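Local coordinates for regulatory protein SWI6 (Saccharomyces cerevisiae, PDB 1SW6) that serves as the shared subunit of the SBF and MBF complexes that drive cell-cycle-dependent transcription, here represented by its ankyrin-repeat domain, at residues I45-V53 and N156-G164. Numbering follows the deposited sequence.
Sequences IMKALPSPV and NRLYGDNMG
Leu49 and Tyr159 form a single beta bridge, and Leu49 buries the most surface here. Leu49 N donates to Leu158 O at 2.9 Å, with the donor above the carbonyl plane. Leu49 O accepts Gly160 N, also at 2.9 Å, nearly straight (171°) and in the carbonyl plane. With CG anti to its carbonyl carbon (chi1 -60°), the Leu49 side chain lies along Leu158, CG and CD1 against Leu158 CB. Leu49 CB packs on Tyr159 CD1 at 3.6 Å. Leu49 CD1 also reaches Asn156 ND2.

The Tyr159 ring receives Pro52 CD over one face, a CH-pi contact 3.8 Å from the centroid. Asn156 OD1 lies by the opposite face, toward the rim. Asn156 OD1 accepts Leu158 N at 2.7 Å and closes an Asx turn. Replacing Asn156 by an alanine removes this acceptor and is likely to leave Leu158 N without its mate and Leu49 CD1 with less cover.

Leu158 CD1 meets Met46 CE at 3.5 Å, where the two side chains cross at about a right angle. Ala48 CB sits close to Gly160 CA, where a side chain on Gly160 would clash with it. Two waters extend the link: one joins Ser51 N to Asp161 O, the other Ser51 OG to Gly160 O.

The 156-164 loop runs from the first ankyrin repeat into the second, between helices 144-152 and 167-173. In the 45-53 segment, strand 46-47 pairs in parallel with strand 196-197, and the residues after it meet the loop. Leu196 of strand 196-197 touches both Met46 and Leu158.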
ATOM      1  N   ILE A  45      22.778   4.203  17.348  1.00 51.23           N
ATOM      2  CA  ILE A  45      21.474   3.935  16.770  1.00 50.84           C
ATOM      3  C   ILE A  45      20.411   4.655  17.595  1.00 50.97           C
ATOM      4  O   ILE A  45      20.508   4.745  18.818  1.00 51.48           O
ATOM      5  CB  ILE A  45      21.188   2.414  16.704  1.00 50.94           C
ATOM      6  CG1 ILE A  45      21.988   1.792  15.553  1.00 50.79           C
ATOM      7  CG2 ILE A  45      19.705   2.162  16.497  1.00 51.04           C
ATOM      8  CD1 ILE A  45      21.756   0.295  15.361  1.00 51.22           C
ATOM      9  N   MET A  46      19.403   5.175  16.911  1.00 49.67           N
ATOM     10  CA  MET A  46      18.342   5.934  17.550  1.00 49.02           C
ATOM     11  C   MET A  46      16.976   5.405  17.101  1.00 47.95           C
ATOM     12  O   MET A  46      16.849   4.835  16.017  1.00 45.56           O
ATOM     13  CB  MET A  46      18.520   7.401  17.145  1.00 50.33           C
ATOM     14  CG  MET A  46      17.615   8.403  17.812  1.00 53.84           C
ATOM     15  SD  MET A  46      18.075  10.077  17.295  1.00 58.89           S
ATOM     16  CE  MET A  46      16.801  10.462  16.072  1.00 55.39           C
ATOM     17  N   LYS A  47      15.958   5.566  17.935  1.00 47.09           N
ATOM     18  CA  LYS A  47      14.639   5.113  17.545  1.00 46.47           C
ATOM     19  C   LYS A  47      14.047   6.223  16.686  1.00 46.39           C
ATOM     20  O   LYS A  47      14.299   7.410  16.930  1.00 45.23           O
ATOM     21  CB  LYS A  47      13.758   4.856  18.774  1.00 49.07           C
ATOM     22  CG  LYS A  47      14.297   3.768  19.690  1.00 50.72           C
ATOM     23  CD  LYS A  47      13.262   3.283  20.683  1.00 53.70           C
ATOM     24  CE  LYS A  47      12.178   2.462  19.996  1.00 55.71           C
ATOM     25  NZ  LYS A  47      12.723   1.240  19.342  1.00 56.46           N
ATOM     26  N   ALA A  48      13.287   5.848  15.663  1.00 44.51           N
ATOM     27  CA  ALA A  48      12.678   6.853  14.802  1.00 45.26           C
ATOM     28  C   ALA A  48      11.755   7.697  15.669  1.00 45.34           C
ATOM     29  O   ALA A  48      11.202   7.205  16.649  1.00 44.47           O
ATOM     30  CB  ALA A  48      11.887   6.185  13.675  1.00 44.25           C
ATOM     31  N   LEU A  49      11.600   8.969  15.322  1.00 46.14           N
ATOM     32  CA  LEU A  49      10.727   9.840  16.091  1.00 48.54           C
ATOM     33  C   LEU A  49       9.303   9.297  16.026  1.00 50.19           C
ATOM     34  O   LEU A  49       8.875   8.753  15.001  1.00 49.34           O
ATOM     35  CB  LEU A  49      10.767  11.270  15.543  1.00 48.88           C
ATOM     36  CG  LEU A  49      12.144  11.939  15.555  1.00 49.79           C
ATOM     37  CD1 LEU A  49      12.020  13.412  15.171  1.00 49.98           C
ATOM     38  CD2 LEU A  49      12.750  11.806  16.936  1.00 49.88           C
ATOM     39  N   PRO A  50       8.548   9.430  17.125  1.00 52.46           N
ATOM     40  CA  PRO A  50       7.166   8.934  17.146  1.00 53.75           C
ATOM     41  C   PRO A  50       6.301   9.661  16.124  1.00 54.88           C
ATOM     42  O   PRO A  50       6.466  10.862  15.902  1.00 53.57           O
ATOM     43  CB  PRO A  50       6.724   9.206  18.583  1.00 54.41           C
ATOM     44  CG  PRO A  50       7.505  10.458  18.934  1.00 53.64           C
ATOM     45  CD  PRO A  50       8.875  10.157  18.366  1.00 52.23           C
ATOM     46  N   SER A  51       5.391   8.928  15.490  1.00 56.92           N
ATOM     47  CA  SER A  51       4.509   9.534  14.505  1.00 58.98           C
ATOM     48  C   SER A  51       3.825  10.711  15.183  1.00 61.23           C
ATOM     49  O   SER A  51       3.183  10.555  16.225  1.00 60.77           O
ATOM     50  CB  SER A  51       3.465   8.528  14.020  1.00 58.55           C
ATOM     51  OG  SER A  51       2.662   9.101  13.004  1.00 59.35           O
ATOM     52  N   PRO A  52       3.968  11.913  14.611  1.00 63.64           N
ATOM     53  CA  PRO A  52       3.342  13.092  15.213  1.00 66.19           C
ATOM     54  C   PRO A  52       1.823  12.977  15.327  1.00 68.76           C
ATOM     55  O   PRO A  52       1.150  12.520  14.402  1.00 69.07           O
ATOM     56  CB  PRO A  52       3.793  14.226  14.294  1.00 65.47           C
ATOM     57  CG  PRO A  52       4.005  13.539  12.974  1.00 64.80           C
ATOM     58  CD  PRO A  52       4.676  12.261  13.368  1.00 63.40           C
ATOM     59  N   VAL A  53       1.289  13.364  16.481  1.00 71.50           N
ATOM     60  CA  VAL A  53      -0.152  13.311  16.690  1.00 74.11           C
ATOM     61  C   VAL A  53      -0.717  14.686  16.363  1.00 75.75           C
ATOM     62  O   VAL A  53      -1.125  15.440  17.247  1.00 75.95           O
ATOM     63  CB  VAL A  53      -0.516  12.951  18.144  1.00 74.07           C
ATOM     64  CG1 VAL A  53      -2.027  12.802  18.269  1.00 73.19           C
ATOM     65  CG2 VAL A  53       0.189  11.663  18.557  1.00 73.62           C
ATOM     66  N   ASN A 156      10.647  16.431   7.875  1.00 45.11           N
ATOM     67  CA  ASN A 156      11.504  15.773   8.854  1.00 45.88           C
ATOM     68  C   ASN A 156      11.699  14.328   8.402  1.00 45.57           C
ATOM     69  O   ASN A 156      10.736  13.567   8.257  1.00 46.45           O
ATOM     70  CB  ASN A 156      10.838  15.805  10.227  1.00 46.38           C
ATOM     71  CG  ASN A 156      11.742  15.305  11.331  1.00 47.87           C
ATOM     72  OD1 ASN A 156      12.399  14.270  11.197  1.00 45.67           O
ATOM     73  ND2 ASN A 156      11.770  16.035  12.448  1.00 48.77           N
ATOM     74  N   ARG A 157      12.949  13.948   8.184  1.00 44.04           N
ATOM     75  CA  ARG A 157      13.265  12.609   7.712  1.00 42.85           C
ATOM     76  C   ARG A 157      13.331  11.559   8.812  1.00 42.91           C
ATOM     77  O   ARG A 157      13.423  10.367   8.530  1.00 42.72           O
ATOM     78  CB  ARG A 157      14.596  12.654   6.965  1.00 43.00           C
ATOM     79  CG  ARG A 157      14.594  13.644   5.813  1.00 42.77           C
ATOM     80  CD  ARG A 157      16.002  13.992   5.369  1.00 42.92           C
ATOM     81  NE  ARG A 157      16.741  14.697   6.414  1.00 40.93           N
ATOM     82  CZ  ARG A 157      17.946  15.228   6.246  1.00 40.78           C
ATOM     83  NH1 ARG A 157      18.554  15.133   5.067  1.00 40.39           N
ATOM     84  NH2 ARG A 157      18.541  15.861   7.252  1.00 40.47           N
ATOM     85  N   LEU A 158      13.268  11.989  10.065  1.00 42.58           N
ATOM     86  CA  LEU A 158      13.381  11.047  11.171  1.00 42.64           C
ATOM     87  C   LEU A 158      12.090  10.402  11.679  1.00 42.42           C
ATOM     88  O   LEU A 158      12.142   9.484  12.493  1.00 42.19           O
ATOM     89  CB  LEU A 158      14.104  11.726  12.343  1.00 41.99           C
ATOM     90  CG  LEU A 158      15.497  12.322  12.084  1.00 43.57           C
ATOM     91  CD1 LEU A 158      16.132  12.707  13.418  1.00 43.14           C
ATOM     92  CD2 LEU A 158      16.385  11.310  11.373  1.00 43.09           C
ATOM     93  N   TYR A 159      10.940  10.869  11.201  1.00 41.99           N
ATOM     94  CA  TYR A 159       9.664  10.326  11.664  1.00 41.40           C
ATOM     95  C   TYR A 159       9.375   8.888  11.258  1.00 40.09           C
ATOM     96  O   TYR A 159       9.461   8.530  10.086  1.00 39.92           O
ATOM     97  CB  TYR A 159       8.503  11.208  11.188  1.00 43.85           C
ATOM     98  CG  TYR A 159       8.343  12.505  11.948  1.00 45.70           C
ATOM     99  CD1 TYR A 159       8.239  12.510  13.338  1.00 47.51           C
ATOM    100  CD2 TYR A 159       8.260  13.720  11.279  1.00 46.55           C
ATOM    101  CE1 TYR A 159       8.059  13.692  14.039  1.00 47.90           C
ATOM    102  CE2 TYR A 159       8.077  14.908  11.974  1.00 47.89           C
ATOM    103  CZ  TYR A 159       7.977  14.884  13.349  1.00 48.24           C
ATOM    104  OH  TYR A 159       7.802  16.053  14.046  1.00 52.14           O
ATOM    105  N   GLY A 160       9.033   8.064  12.240  1.00 39.13           N
ATOM    106  CA  GLY A 160       8.691   6.686  11.949  1.00 38.58           C
ATOM    107  C   GLY A 160       7.183   6.614  11.760  1.00 40.32           C
ATOM    108  O   GLY A 160       6.455   7.522  12.183  1.00 39.09           O
ATOM    109  N   ASP A 161       6.698   5.571  11.094  1.00 40.73           N
ATOM    110  CA  ASP A 161       5.262   5.422  10.922  1.00 40.97           C
ATOM    111  C   ASP A 161       4.784   4.733  12.203  1.00 41.55           C
ATOM    112  O   ASP A 161       5.542   4.638  13.163  1.00 41.33           O
ATOM    113  CB  ASP A 161       4.943   4.584   9.674  1.00 40.99           C
ATOM    114  CG  ASP A 161       5.472   3.166   9.757  1.00 41.06           C
ATOM    115  OD1 ASP A 161       6.007   2.771  10.815  1.00 41.79           O
ATOM    116  OD2 ASP A 161       5.342   2.437   8.753  1.00 40.56           O
ATOM    117  N   ASN A 162       3.553   4.240  12.227  1.00 42.80           N
ATOM    118  CA  ASN A 162       3.030   3.607  13.436  1.00 44.68           C
ATOM    119  C   ASN A 162       3.826   2.390  13.887  1.00 44.92           C
ATOM    120  O   ASN A 162       3.693   1.939  15.026  1.00 45.00           O
ATOM    121  CB  ASN A 162       1.553   3.243  13.249  1.00 45.46           C
ATOM    122  CG  ASN A 162       0.674   4.476  13.079  1.00 46.63           C
ATOM    123  OD1 ASN A 162       1.112   5.604  13.339  1.00 46.76           O
ATOM    124  ND2 ASN A 162      -0.574   4.267  12.651  1.00 47.43           N
ATOM    125  N   MET A 163       4.655   1.870  12.992  1.00 44.93           N
ATOM    126  CA  MET A 163       5.504   0.726  13.297  1.00 45.27           C
ATOM    127  C   MET A 163       6.910   1.229  13.629  1.00 43.61           C
ATOM    128  O   MET A 163       7.794   0.449  13.970  1.00 43.31           O
ATOM    129  CB  MET A 163       5.570  -0.210  12.093  1.00 48.69           C
ATOM    130  CG  MET A 163       4.269  -0.914  11.795  1.00 52.66           C
ATOM    131  SD  MET A 163       3.942  -2.105  13.095  1.00 61.28           S
ATOM    132  CE  MET A 163       4.974  -3.510  12.510  1.00 59.27           C
ATOM    133  N   GLY A 164       7.105   2.540  13.519  1.00 41.72           N
ATOM    134  CA  GLY A 164       8.408   3.121  13.794  1.00 41.18           C
ATOM    135  C   GLY A 164       9.314   3.007  12.577  1.00 41.06           C
ATOM    136  O   GLY A 164      10.530   3.199  12.654  1.00 39.67           O
TER
HETATM  137  O   HOH W   1       6.355   6.245  15.281  1.00 49.95           O
HETATM  138  O   HOH W   2       4.820   9.334  11.049  1.00 66.22           O